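Local coordinates for nitrate transport protein (Parabacteroides distasonis, PDB 3HN0) that probably serves as the substrate-binding component of an ABC transporter, capturing a small solute, perhaps nitrate or a similar compound, for delivery to its membrane partners, at residues Leu60-Ala65 with Gly180-Ala185; Asp109-Tyr114 with Met255-Leu260; Gly79-Gly84 with Thr184-Thr189; Val11-Ser16 with Val39-Asp44. All blocks are in the same frame, centred on the assembly; numbering follows the deposited sequence.

Interaction 1 of 4, residues Leu60-Ala65 with Gly180-Ala185; sequences LPMINA and GFAQTA
The carbonyl oxygen of Q183 is gripped twice, by the backbone N of M62 at 2.9 Å and by a water. The N-H of M62 aims at it almost straight (173°), yet arrives from well above the plane of the Q183 carbonyl. The water donates to the same Q183 O and accepts from I63 N. Of the N-H groups that a helix leaves without partners in its first turn, M62 N is thus satisfied directly by Q183 O and I63 N through the water. P61 is the N-cap, and its O takes the first helical bond, from A65 N. Proline suits this place: in the non-hydrogen-bonded pair with T184 it owes that strand no N-H. One residue back, L60 and A185 form an antiparallel hydrogen-bonded pair, A185 N to L60 O at 2.8 Å and L60 N to A185 O at 3.0 Å.

Beside this backbone ladder runs the side chain of M62, a selenomethionine in this crystal. CG stands anti to the backbone N (chi1 -174°), and bends further out curl the chain so that SE lies 4.0 Å from A185 CB. CE ends near two buried carbonyls, 3.5 Å from A182 O and 3.6 Å from T184 O, neither of which has a hydrogen-bonding partner in the model. Small residues let helix and strand close up: A65 CB meets A185 CB at 3.6 Å, and L77 adds to the same apolar cluster. A strand running directly into a helix, with a returning strand paired antiparallel beside it, is consistent with the first lobe of a type II periplasmic binding protein.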
loop_
_atom_site.group_PDB
_atom_site.type_symbol
_atom_site.label_atom_id
_atom_site.label_comp_id
_atom_site.label_asym_id
_atom_site.label_seq_id
_atom_site.Cartn_x
_atom_site.Cartn_y
_atom_site.Cartn_z
ATOM N N LEU A 60 9.789 -2.943 18.389
ATOM C CA LEU A 60 11.102 -2.490 17.930
ATOM C C LEU A 60 11.211 -2.757 16.450
ATOM O O LEU A 60 10.337 -3.405 15.840
ATOM C CB LEU A 60 12.265 -3.160 18.704
ATOM C CG LEU A 60 12.595 -4.648 18.409
ATOM C CD1 LEU A 60 13.656 -5.083 19.363
ATOM C CD2 LEU A 60 11.403 -5.597 18.544
ATOM N N PRO A 61 12.288 -2.269 15.849
ATOM C CA PRO A 61 12.333 -2.353 14.404
ATOM C C PRO A 61 12.288 -3.804 13.944
ATOM O O PRO A 61 12.846 -4.712 14.611
ATOM C CB PRO A 61 13.667 -1.718 14.063
ATOM C CG PRO A 61 13.859 -0.690 15.141
ATOM C CD PRO A 61 13.382 -1.428 16.370
HETATM N N MSE A 62 11.584 -4.006 12.831
HETATM C CA MSE A 62 11.478 -5.334 12.224
HETATM C C MSE A 62 12.853 -5.953 11.967
HETATM O O MSE A 62 13.030 -7.169 12.167
HETATM C CB MSE A 62 10.659 -5.267 10.920
HETATM C CG MSE A 62 10.346 -6.535 10.250
HETATM SE SE MSE A 62 9.289 -7.764 11.228
HETATM C CE MSE A 62 7.661 -6.724 11.099
ATOM N N ILE A 63 13.831 -5.157 11.544
ATOM C CA ILE A 63 15.176 -5.775 11.287
ATOM C C ILE A 63 15.754 -6.369 12.584
ATOM O O ILE A 63 16.333 -7.441 12.578
ATOM C CB ILE A 63 16.160 -4.840 10.531
ATOM C CG1 ILE A 63 16.492 -3.580 11.305
ATOM C CG2 ILE A 63 15.535 -4.413 9.154
ATOM C CD1 ILE A 63 17.705 -2.827 10.680
ATOM N N ASN A 64 15.551 -5.695 13.716
ATOM C CA ASN A 64 16.017 -6.234 14.990
ATOM C C ASN A 64 15.298 -7.489 15.334
ATOM O O ASN A 64 15.883 -8.432 15.869
ATOM C CB ASN A 64 15.854 -5.222 16.143
ATOM C CG ASN A 64 16.714 -3.965 15.956
ATOM O OD1 ASN A 64 16.425 -3.150 15.079
ATOM N ND2 ASN A 64 17.749 -3.805 16.775
ATOM N N ALA A 65 14.002 -7.509 15.081
ATOM C CA ALA A 65 13.191 -8.685 15.389
ATOM C C ALA A 65 13.712 -9.883 14.600
ATOM O O ALA A 65 13.983 -10.975 15.155
ATOM C CB ALA A 65 11.700 -8.387 15.087
ATOM N N GLY A 180 2.488 -0.301 2.147
ATOM C CA GLY A 180 3.861 0.000 2.590
ATOM C C GLY A 180 4.528 -1.000 3.505
ATOM O O GLY A 180 3.990 -2.059 3.826
ATOM N N PHE A 181 5.765 -0.678 3.884
ATOM C CA PHE A 181 6.634 -1.645 4.502
ATOM C C PHE A 181 6.270 -1.985 5.951
ATOM O O PHE A 181 6.016 -1.119 6.730
ATOM C CB PHE A 181 8.080 -1.133 4.549
ATOM C CG PHE A 181 8.670 -0.800 3.206
ATOM C CD1 PHE A 181 8.936 -1.787 2.283
ATOM C CD2 PHE A 181 9.001 0.505 2.897
ATOM C CE1 PHE A 181 9.526 -1.482 1.068
ATOM C CE2 PHE A 181 9.578 0.812 1.684
ATOM C CZ PHE A 181 9.825 -0.170 0.769
ATOM N N ALA A 182 6.363 -3.257 6.307
ATOM C CA ALA A 182 6.213 -3.678 7.683
ATOM C C ALA A 182 7.554 -3.455 8.416
ATOM O O ALA A 182 8.330 -4.385 8.637
ATOM C CB ALA A 182 5.712 -5.112 7.746
ATOM N N GLN A 183 7.815 -2.211 8.806
ATOM C CA GLN A 183 9.137 -1.821 9.365
ATOM C C GLN A 183 9.215 -1.934 10.862
ATOM O O GLN A 183 10.301 -1.854 11.398
ATOM C CB GLN A 183 9.528 -0.348 9.059
ATOM C CG GLN A 183 9.198 0.129 7.754
ATOM C CD GLN A 183 9.719 1.487 7.509
ATOM O OE1 GLN A 183 10.755 1.891 8.076
ATOM N NE2 GLN A 183 9.017 2.222 6.673
ATOM N N THR A 184 8.067 -2.090 11.528
ATOM C CA THR A 184 7.983 -2.128 12.962
ATOM C C THR A 184 7.349 -3.436 13.427
ATOM O O THR A 184 6.343 -3.881 12.847
ATOM C CB THR A 184 7.147 -0.973 13.465
ATOM O OG1 THR A 184 7.711 0.260 13.003
ATOM C CG2 THR A 184 7.061 -0.996 14.993
ATOM N N ALA A 185 7.983 -4.072 14.402
ATOM C CA ALA A 185 7.582 -5.364 14.893
ATOM C C ALA A 185 7.070 -5.281 16.307
ATOM O O ALA A 185 7.694 -4.647 17.191
ATOM C CB ALA A 185 8.767 -6.362 14.907
HETATM O O HOH W 1 13.060 -2.426 10.591
#

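Interaction 2 of 4, residues Asp109-Tyr114 with Met255-Leu260; sequences DILTRY and MGFLRL
L260 reaches from helix 255-260 into the side of helix 109-114, where I110, L111 and Y114 receive it. The contact fits the two-lobed fold of type II binding proteins: helix 107-119 probably belongs to the second lobe, helix 251-264 packs on helix 62-70 of the first, and their short segments lie nearly perpendicular (86°) with axes 11.6 Å apart.

The aromatic contact is a CH-pi interaction. L260 CD1, in the conformer described, stands 3.6 Å above the centroid of the Y114 ring, 4° off its normal. Chi1 of -177° sets L260 CG anti to the backbone N, and the CB bond itself points toward the other helix. A tyrosine suits the place because its ring offers a flat apolar face while its OH bonds to L173 O. An alanine here would probably leave L260 CD1 without that face and L173 O without its hydroxyl partner.

No polar bond crosses between the helices; within its own, R113 NE donates to D109 OD1 as part of a salt bridge.

The remaining contacts are aliphatic. L260 CD2 lies 3.9 Å from both I110 CG2 and L111 CD2. L111 CD1 sits at the edge of the F257 ring, 3.9 Å from CE1.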
loop_
_atom_site.group_PDB
_atom_site.type_symbol
_atom_site.label_atom_id
_atom_site.label_comp_id
_atom_site.label_asym_id
_atom_site.label_seq_id
_atom_site.Cartn_x
_atom_site.Cartn_y
_atom_site.Cartn_z
ATOM N N ASP A 109 18.028 4.592 6.631
ATOM C CA ASP A 109 19.071 4.741 5.631
ATOM C C ASP A 109 18.835 3.856 4.378
ATOM O O ASP A 109 18.796 4.322 3.231
ATOM C CB ASP A 109 20.403 4.354 6.301
ATOM C CG ASP A 109 21.594 4.505 5.398
ATOM O OD1 ASP A 109 21.465 5.183 4.356
ATOM O OD2 ASP A 109 22.672 3.956 5.754
ATOM N N ILE A 110 18.630 2.569 4.614
ATOM C CA ILE A 110 18.396 1.617 3.529
ATOM C C ILE A 110 17.180 1.983 2.673
ATOM O O ILE A 110 17.257 1.984 1.442
ATOM C CB ILE A 110 18.305 0.176 4.033
ATOM C CG1 ILE A 110 19.641 -0.268 4.627
ATOM C CG2 ILE A 110 17.884 -0.763 2.848
ATOM C CD1 ILE A 110 19.548 -1.328 5.739
ATOM N N LEU A 111 16.079 2.346 3.328
ATOM C CA LEU A 111 14.867 2.734 2.620
ATOM C C LEU A 111 15.029 4.026 1.826
ATOM O O LEU A 111 14.399 4.200 0.767
ATOM C CB LEU A 111 13.658 2.808 3.565
ATOM C CG LEU A 111 13.219 1.408 4.100
ATOM C CD1 LEU A 111 11.898 1.513 4.872
ATOM C CD2 LEU A 111 13.120 0.359 2.998
ATOM N N THR A 112 15.837 4.940 2.326
ATOM C CA THR A 112 16.102 6.171 1.601
ATOM C C THR A 112 16.910 5.810 0.357
ATOM O O THR A 112 16.594 6.257 -0.731
ATOM C CB THR A 112 16.867 7.186 2.496
ATOM O OG1 THR A 112 16.030 7.507 3.628
ATOM C CG2 THR A 112 17.181 8.465 1.744
ATOM N N ARG A 113 17.916 4.962 0.519
ATOM C CA ARG A 113 18.706 4.547 -0.643
ATOM C C ARG A 113 17.827 3.826 -1.667
ATOM O O ARG A 113 17.936 4.058 -2.862
ATOM C CB ARG A 113 19.888 3.686 -0.199
ATOM C CG ARG A 113 21.009 4.518 0.441
ATOM C CD ARG A 113 22.245 3.666 0.639
ATOM N NE ARG A 113 22.311 3.100 1.976
ATOM C CZ ARG A 113 22.835 1.920 2.289
ATOM N NH1 ARG A 113 23.303 1.105 1.348
ATOM N NH2 ARG A 113 22.868 1.544 3.565
ATOM N N TYR A 114 16.890 3.005 -1.183
ATOM C CA TYR A 114 15.994 2.305 -2.085
ATOM C C TYR A 114 15.117 3.266 -2.895
ATOM O O TYR A 114 14.914 3.114 -4.126
ATOM C CB TYR A 114 15.130 1.326 -1.281
ATOM C CG TYR A 114 14.021 0.734 -2.109
ATOM C CD1 TYR A 114 14.298 -0.212 -3.090
ATOM C CD2 TYR A 114 12.664 1.116 -1.918
ATOM C CE1 TYR A 114 13.304 -0.753 -3.868
ATOM C CE2 TYR A 114 11.651 0.566 -2.719
ATOM C CZ TYR A 114 11.991 -0.373 -3.690
ATOM O OH TYR A 114 11.029 -0.949 -4.496
HETATM N N MSE A 255 8.110 -10.226 4.763
HETATM C CA MSE A 255 9.222 -10.904 4.093
HETATM C C MSE A 255 9.738 -10.080 2.925
HETATM O O MSE A 255 10.948 -10.039 2.670
HETATM C CB MSE A 255 8.810 -12.292 3.632
HETATM C CG MSE A 255 8.362 -13.182 4.776
HETATM SE SE MSE A 255 9.799 -13.501 6.084
HETATM C CE MSE A 255 10.793 -14.541 4.999
ATOM N N GLY A 256 8.846 -9.386 2.211
ATOM C CA GLY A 256 9.315 -8.428 1.192
ATOM C C GLY A 256 10.205 -7.309 1.701
ATOM O O GLY A 256 11.215 -6.959 1.068
ATOM N N PHE A 257 9.839 -6.701 2.816
ATOM C CA PHE A 257 10.669 -5.714 3.484
ATOM C C PHE A 257 12.034 -6.292 3.893
ATOM O O PHE A 257 13.044 -5.722 3.546
ATOM C CB PHE A 257 9.971 -5.104 4.708
ATOM C CG PHE A 257 10.857 -4.296 5.561
ATOM C CD1 PHE A 257 11.278 -3.020 5.189
ATOM C CD2 PHE A 257 11.305 -4.802 6.785
ATOM C CE1 PHE A 257 12.073 -2.250 6.001
ATOM C CE2 PHE A 257 12.158 -4.069 7.579
ATOM C CZ PHE A 257 12.553 -2.773 7.216
ATOM N N LEU A 258 12.039 -7.446 4.564
ATOM C CA LEU A 258 13.282 -8.075 5.024
ATOM C C LEU A 258 14.201 -8.422 3.838
ATOM O O LEU A 258 15.400 -8.182 3.899
ATOM C CB LEU A 258 13.005 -9.297 5.928
ATOM C CG LEU A 258 12.458 -8.895 7.316
ATOM C CD1 LEU A 258 12.030 -10.131 8.142
ATOM C CD2 LEU A 258 13.444 -8.037 8.128
ATOM N N ARG A 259 13.613 -8.912 2.747
ATOM C CA ARG A 259 14.347 -9.196 1.543
ATOM C C ARG A 259 14.997 -7.963 0.980
ATOM O O ARG A 259 16.154 -8.004 0.542
ATOM C CB ARG A 259 13.416 -9.808 0.497
ATOM C CG ARG A 259 14.099 -10.389 -0.714
ATOM C CD ARG A 259 13.115 -11.267 -1.552
ATOM N NE ARG A 259 12.562 -12.388 -0.763
ATOM C CZ ARG A 259 11.293 -12.514 -0.339
ATOM N NH1 ARG A 259 10.351 -11.607 -0.623
ATOM N NH2 ARG A 259 10.949 -13.584 0.372
ATOM N N LEU A 260 14.255 -6.850 0.960
ATOM C CA LEU A 260 14.811 -5.589 0.497
ATOM C C LEU A 260 16.013 -5.176 1.353
ATOM O O LEU A 260 17.078 -4.841 0.831
ATOM C CB LEU A 260 13.706 -4.515 0.486
ATOM C CG LEU A 260 14.034 -3.121 -0.041
ATOM C CD1 LEU A 260 12.741 -2.337 -0.357
ATOM C CD2 LEU A 260 14.899 -2.395 0.972
#

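Interaction 3 of 4, residues Gly79-Gly84 with Thr184-Thr189; sequences GCPIWG and TAVVYT
V186 N donates to G79 O at 2.9 Å in a nearly straight bond (170°), the direct hydrogen bond between these strands. G79 and V186 form an antiparallel hydrogen-bonded pair, and the backbone of G79 is almost fully extended, which glycine adopts readily. Next along, C80 CA makes a C-H...O contact with T184 O at 3.4 Å. P81 lays its ring against the branched chain of V186, with CD 3.8 Å from V186 CG2. I82, in the conformer described, turns its CG2 onto T184, 3.7 Å from CB and 3.5 Å from OG1.

Here the strands, antiparallel but with directions at 132°, diverge, and a water fills in for a direct bond: it donates to I82 O at 2.6 Å and is hydrogen-bonded to T184 OG1 at 2.9 Å. T184 OG1 stands beside its own backbone N (chi1 -57°); a threonine suits the place, hydroxyl to the water and methyl facing I82 CG2. In the type II binding-protein fold, strand 184-188 is the returning strand slipped between 57-61 and 76-82, and the chain leaves for the second lobe just beyond I82, so this is probably part of the hinge.

Further out, backbone bonds between C80 and L245 and between P81 and Y243 hold the far edge of strand 76-82. Strand 57-61 lies on the other flank, V59 touching T184. W83 NE1 bonds to Y243 O, tying the indole to strand 242-246.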
loop_
_atom_site.group_PDB
_atom_site.type_symbol
_atom_site.label_atom_id
_atom_site.label_comp_id
_atom_site.label_asym_id
_atom_site.label_seq_id
_atom_site.Cartn_x
_atom_site.Cartn_y
_atom_site.Cartn_z
ATOM N N GLY A 79 2.927 -9.005 14.755
ATOM C CA GLY A 79 2.455 -8.184 13.678
ATOM C C GLY A 79 3.061 -6.813 13.718
ATOM O O GLY A 79 4.039 -6.593 14.442
ATOM N N CYS A 80 2.462 -5.899 12.965
ATOM C CA CYS A 80 2.989 -4.531 12.800
ATOM C C CYS A 80 1.871 -3.523 12.983
ATOM O O CYS A 80 0.836 -3.658 12.338
ATOM C CB CYS A 80 3.655 -4.401 11.458
ATOM S SG CYS A 80 4.227 -2.690 11.115
ATOM N N PRO A 81 2.075 -2.483 13.850
ATOM C CA PRO A 81 1.002 -1.551 14.164
ATOM C C PRO A 81 1.096 -0.185 13.520
ATOM O O PRO A 81 0.232 0.655 13.764
ATOM C CB PRO A 81 1.192 -1.362 15.670
ATOM C CG PRO A 81 2.652 -1.423 15.873
ATOM C CD PRO A 81 3.134 -2.436 14.854
ATOM N N ILE A 82 2.159 0.063 12.790
ATOM C CA ILE A 82 2.389 1.404 12.282
ATOM C C ILE A 82 3.051 1.245 10.922
ATOM O O ILE A 82 3.879 0.359 10.697
ATOM C CB ILE A 82 3.198 2.259 13.327
ATOM C CG1 ILE A 82 3.438 3.709 12.835
ATOM C CG2 ILE A 82 4.573 1.611 13.628
ATOM C CD1 ILE A 82 4.140 4.673 13.869
ATOM N N TRP A 83 2.633 2.095 9.979
ATOM C CA TRP A 83 2.995 1.912 8.579
ATOM C C TRP A 83 3.595 3.186 7.930
ATOM O O TRP A 83 4.014 3.173 6.784
ATOM C CB TRP A 83 1.756 1.410 7.791
ATOM C CG TRP A 83 1.290 0.089 8.368
ATOM C CD1 TRP A 83 0.459 -0.081 9.426
ATOM C CD2 TRP A 83 1.766 -1.222 8.004
ATOM N NE1 TRP A 83 0.345 -1.409 9.743
ATOM C CE2 TRP A 83 1.107 -2.148 8.859
ATOM C CE3 TRP A 83 2.630 -1.709 7.009
ATOM C CZ2 TRP A 83 1.319 -3.498 8.792
ATOM C CZ3 TRP A 83 2.823 -3.082 6.918
ATOM C CH2 TRP A 83 2.178 -3.970 7.831
ATOM N N GLY A 84 3.615 4.278 8.665
ATOM C CA GLY A 84 4.092 5.576 8.156
ATOM C C GLY A 84 5.255 6.052 9.005
ATOM O O GLY A 84 5.077 6.675 10.046
ATOM N N THR A 184 8.067 -2.090 11.528
ATOM C CA THR A 184 7.983 -2.128 12.962
ATOM C C THR A 184 7.349 -3.436 13.427
ATOM O O THR A 184 6.343 -3.881 12.847
ATOM C CB THR A 184 7.147 -0.973 13.465
ATOM O OG1 THR A 184 7.711 0.260 13.003
ATOM C CG2 THR A 184 7.061 -0.996 14.993
ATOM N N ALA A 185 7.983 -4.072 14.402
ATOM C CA ALA A 185 7.582 -5.364 14.893
ATOM C C ALA A 185 7.070 -5.281 16.307
ATOM O O ALA A 185 7.694 -4.647 17.191
ATOM C CB ALA A 185 8.767 -6.362 14.907
ATOM N N VAL A 186 5.949 -5.952 16.517
ATOM C CA VAL A 186 5.524 -6.332 17.869
ATOM C C VAL A 186 5.938 -7.774 18.025
ATOM O O VAL A 186 5.408 -8.652 17.324
ATOM C CB VAL A 186 4.004 -6.171 18.075
ATOM C CG1 VAL A 186 3.601 -6.614 19.487
ATOM C CG2 VAL A 186 3.542 -4.732 17.793
ATOM N N VAL A 187 6.823 -8.043 18.979
ATOM C CA VAL A 187 7.295 -9.403 19.237
ATOM C C VAL A 187 6.887 -9.855 20.635
ATOM O O VAL A 187 6.635 -9.017 21.507
ATOM C CB VAL A 187 8.833 -9.506 19.067
ATOM C CG1 VAL A 187 9.207 -9.049 17.605
ATOM C CG2 VAL A 187 9.613 -8.766 20.174
ATOM N N TYR A 188 6.825 -11.174 20.837
ATOM C CA TYR A 188 6.364 -11.727 22.088
ATOM C C TYR A 188 7.143 -12.981 22.433
ATOM O O TYR A 188 7.700 -13.675 21.552
ATOM C CB TYR A 188 4.851 -11.995 22.030
ATOM C CG TYR A 188 4.404 -13.044 21.080
ATOM C CD1 TYR A 188 4.155 -12.757 19.744
ATOM C CD2 TYR A 188 4.258 -14.385 21.490
ATOM C CE1 TYR A 188 3.784 -13.709 18.868
ATOM C CE2 TYR A 188 3.850 -15.332 20.607
ATOM C CZ TYR A 188 3.580 -15.012 19.303
ATOM O OH TYR A 188 3.203 -15.999 18.380
ATOM N N THR A 189 7.133 -13.272 23.717
ATOM C CA THR A 189 7.870 -14.419 24.246
ATOM C C THR A 189 6.920 -15.600 24.397
ATOM O O THR A 189 5.720 -15.487 24.265
ATOM C CB THR A 189 8.488 -14.068 25.615
ATOM O OG1 THR A 189 7.460 -13.582 26.440
ATOM C CG2 THR A 189 9.624 -13.013 25.533
HETATM O O HOH W 2 6.453 0.516 10.402
#

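Interaction 4 of 4, residues Val11-Ser16 with Val39-Asp44; sequences VLRGPS and VVDSPD
The guanidinium of R13 lies with one face over V39 CG1, which sits 3.8 Å from its plane beneath the centre, and turns its edge to D41. NE at 2.9 Å and NH2 at 3.0 Å both bond to the single oxygen D41 OD1, a side-on grip within a salt bridge. NH2 meets the syn lone pair of OD1, whereas NE comes from above the carboxylate plane; the two flat groups are turned 49° against each other. The R13 chain leaves anti to its backbone N (chi1 -174°) and runs beside D41, pointing the same way. Arginine suits this exposed spot, its aliphatic part covering V39 and its charge matched by D41.

Behind the pair two parallel strands run side by side, V11 with V39 and L12 with V40, the C-terminal ends of neighbouring strands 6-12 and 33-40, joined by a crossover that contains helices 16-19 and 21-25. V40 N donates to V11 O at 2.9 Å, and R13 N to V40 O at 2.7 Å.

L12 crosses the P43 ring obliquely, CD2 packing tightly on it; the modelled position of CD1 is doubtful. An alanine here would probably open a gap beside P43, where the leucine's CD2 now packs. P43 starts helix 43-51 just after the N-cap S42, whose OG bonds to L45 N.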
loop_
_atom_site.group_PDB
_atom_site.type_symbol
_atom_site.label_atom_id
_atom_site.label_comp_id
_atom_site.label_asym_id
_atom_site.label_seq_id
_atom_site.Cartn_x
_atom_site.Cartn_y
_atom_site.Cartn_z
ATOM N N VAL A 11 7.851 -0.538 24.672
ATOM C CA VAL A 11 7.694 0.116 23.390
ATOM C C VAL A 11 8.957 0.994 23.145
ATOM O O VAL A 11 9.250 1.882 23.921
ATOM C CB VAL A 11 6.398 0.902 23.327
ATOM C CG1 VAL A 11 6.253 1.548 21.954
ATOM C CG2 VAL A 11 5.174 0.009 23.612
ATOM N N LEU A 12 9.779 0.685 22.130
ATOM C CA LEU A 12 10.911 1.593 21.813
ATOM C C LEU A 12 10.356 3.021 21.575
ATOM O O LEU A 12 9.387 3.200 20.877
ATOM C CB LEU A 12 11.653 1.142 20.581
ATOM C CG LEU A 12 12.869 1.981 20.178
ATOM C CD1 LEU A 12 13.847 2.080 21.289
ATOM C CD2 LEU A 12 13.509 1.328 18.936
ATOM N N ARG A 13 10.960 4.021 22.210
ATOM C CA ARG A 13 10.532 5.427 22.045
ATOM C C ARG A 13 10.336 5.800 20.581
ATOM O O ARG A 13 11.176 5.451 19.741
ATOM C CB ARG A 13 11.611 6.347 22.652
ATOM C CG ARG A 13 11.190 7.850 22.667
ATOM C CD ARG A 13 12.145 8.722 23.557
ATOM N NE ARG A 13 12.173 8.302 24.968
ATOM C CZ ARG A 13 11.226 8.586 25.880
ATOM N NH1 ARG A 13 10.142 9.290 25.555
ATOM N NH2 ARG A 13 11.356 8.145 27.133
ATOM N N GLY A 14 9.277 6.539 20.274
ATOM C CA GLY A 14 8.968 6.873 18.877
ATOM C C GLY A 14 7.496 6.841 18.622
ATOM O O GLY A 14 6.707 6.697 19.572
ATOM N N PRO A 15 7.086 6.864 17.344
ATOM C CA PRO A 15 5.672 6.850 16.957
ATOM C C PRO A 15 4.802 5.576 17.226
ATOM O O PRO A 15 3.565 5.642 17.310
ATOM C CB PRO A 15 5.725 7.198 15.480
ATOM C CG PRO A 15 7.048 6.787 15.013
ATOM C CD PRO A 15 7.990 6.898 16.162
ATOM N N SER A 16 5.443 4.422 17.439
ATOM C CA SER A 16 4.696 3.243 17.803
ATOM C C SER A 16 3.959 3.419 19.135
ATOM O O SER A 16 2.943 2.794 19.315
ATOM C CB SER A 16 5.619 2.042 17.920
ATOM O OG SER A 16 6.440 2.256 19.030
ATOM N N VAL A 39 7.952 2.858 27.994
ATOM C CA VAL A 39 8.725 3.328 26.861
ATOM C C VAL A 39 10.207 3.091 27.165
ATOM O O VAL A 39 10.685 3.380 28.265
ATOM C CB VAL A 39 8.406 4.801 26.542
ATOM C CG1 VAL A 39 9.261 5.307 25.353
ATOM C CG2 VAL A 39 6.899 4.993 26.273
ATOM N N VAL A 40 10.930 2.514 26.219
ATOM C CA VAL A 40 12.353 2.278 26.417
ATOM C C VAL A 40 13.110 3.109 25.397
ATOM O O VAL A 40 12.593 3.419 24.336
ATOM C CB VAL A 40 12.739 0.795 26.314
ATOM C CG1 VAL A 40 12.090 0.019 27.456
ATOM C CG2 VAL A 40 12.359 0.212 24.958
ATOM N N ASP A 41 14.333 3.501 25.748
ATOM C CA ASP A 41 15.012 4.520 24.954
ATOM C C ASP A 41 15.852 4.008 23.797
ATOM O O ASP A 41 16.218 4.808 22.964
ATOM C CB ASP A 41 15.840 5.430 25.866
ATOM C CG ASP A 41 14.968 6.253 26.790
ATOM O OD1 ASP A 41 13.754 6.369 26.513
ATOM O OD2 ASP A 41 15.492 6.791 27.785
ATOM N N SER A 42 16.165 2.711 23.738
ATOM C CA SER A 42 16.848 2.171 22.556
ATOM C C SER A 42 16.498 0.716 22.236
ATOM O O SER A 42 16.121 -0.040 23.127
ATOM C CB SER A 42 18.356 2.272 22.712
ATOM O OG SER A 42 18.794 1.469 23.803
ATOM N N PRO A 43 16.649 0.325 20.949
ATOM C CA PRO A 43 16.508 -1.067 20.539
ATOM C C PRO A 43 17.402 -1.972 21.368
ATOM O O PRO A 43 16.970 -3.038 21.814
ATOM C CB PRO A 43 16.959 -1.048 19.068
ATOM C CG PRO A 43 16.684 0.338 18.599
ATOM C CD PRO A 43 16.930 1.215 19.798
ATOM N N ASP A 44 18.625 -1.515 21.607
ATOM C CA ASP A 44 19.564 -2.201 22.462
ATOM C C ASP A 44 18.939 -2.538 23.810
ATOM O O ASP A 44 19.005 -3.681 24.266
ATOM C CB ASP A 44 20.801 -1.305 22.679
ATOM C CG ASP A 44 21.983 -2.055 23.212
ATOM O OD1 ASP A 44 21.912 -2.547 24.363
ATOM O OD2 ASP A 44 23.001 -2.127 22.486
#

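How the interactions relate
Interactions 1, 3 and 4 all sit on the central sheet of the first lobe. Interactions 1 and 3, with centres 6 Å apart, share T184 and A185, pairing opposite edges of strand 184-188. Interaction 4 pairs the next strands beyond 57-61, 6-12 and 33-40, its centre 12 Å from each; it meets interaction 1 at L12 CD2 and P61 CD (3.8 Å) and interaction 3 at P15 CB and I82 CD1 (3.4 Å). Interaction 2 probably joins the lobes and touches interaction 1 where L111 CD1 meets Q183 CD at 3.4 Å, but its centre is 21 Å from that of interaction 4. In relatives, solute binds in the cleft between lobes, probably near the strand ends gathered here.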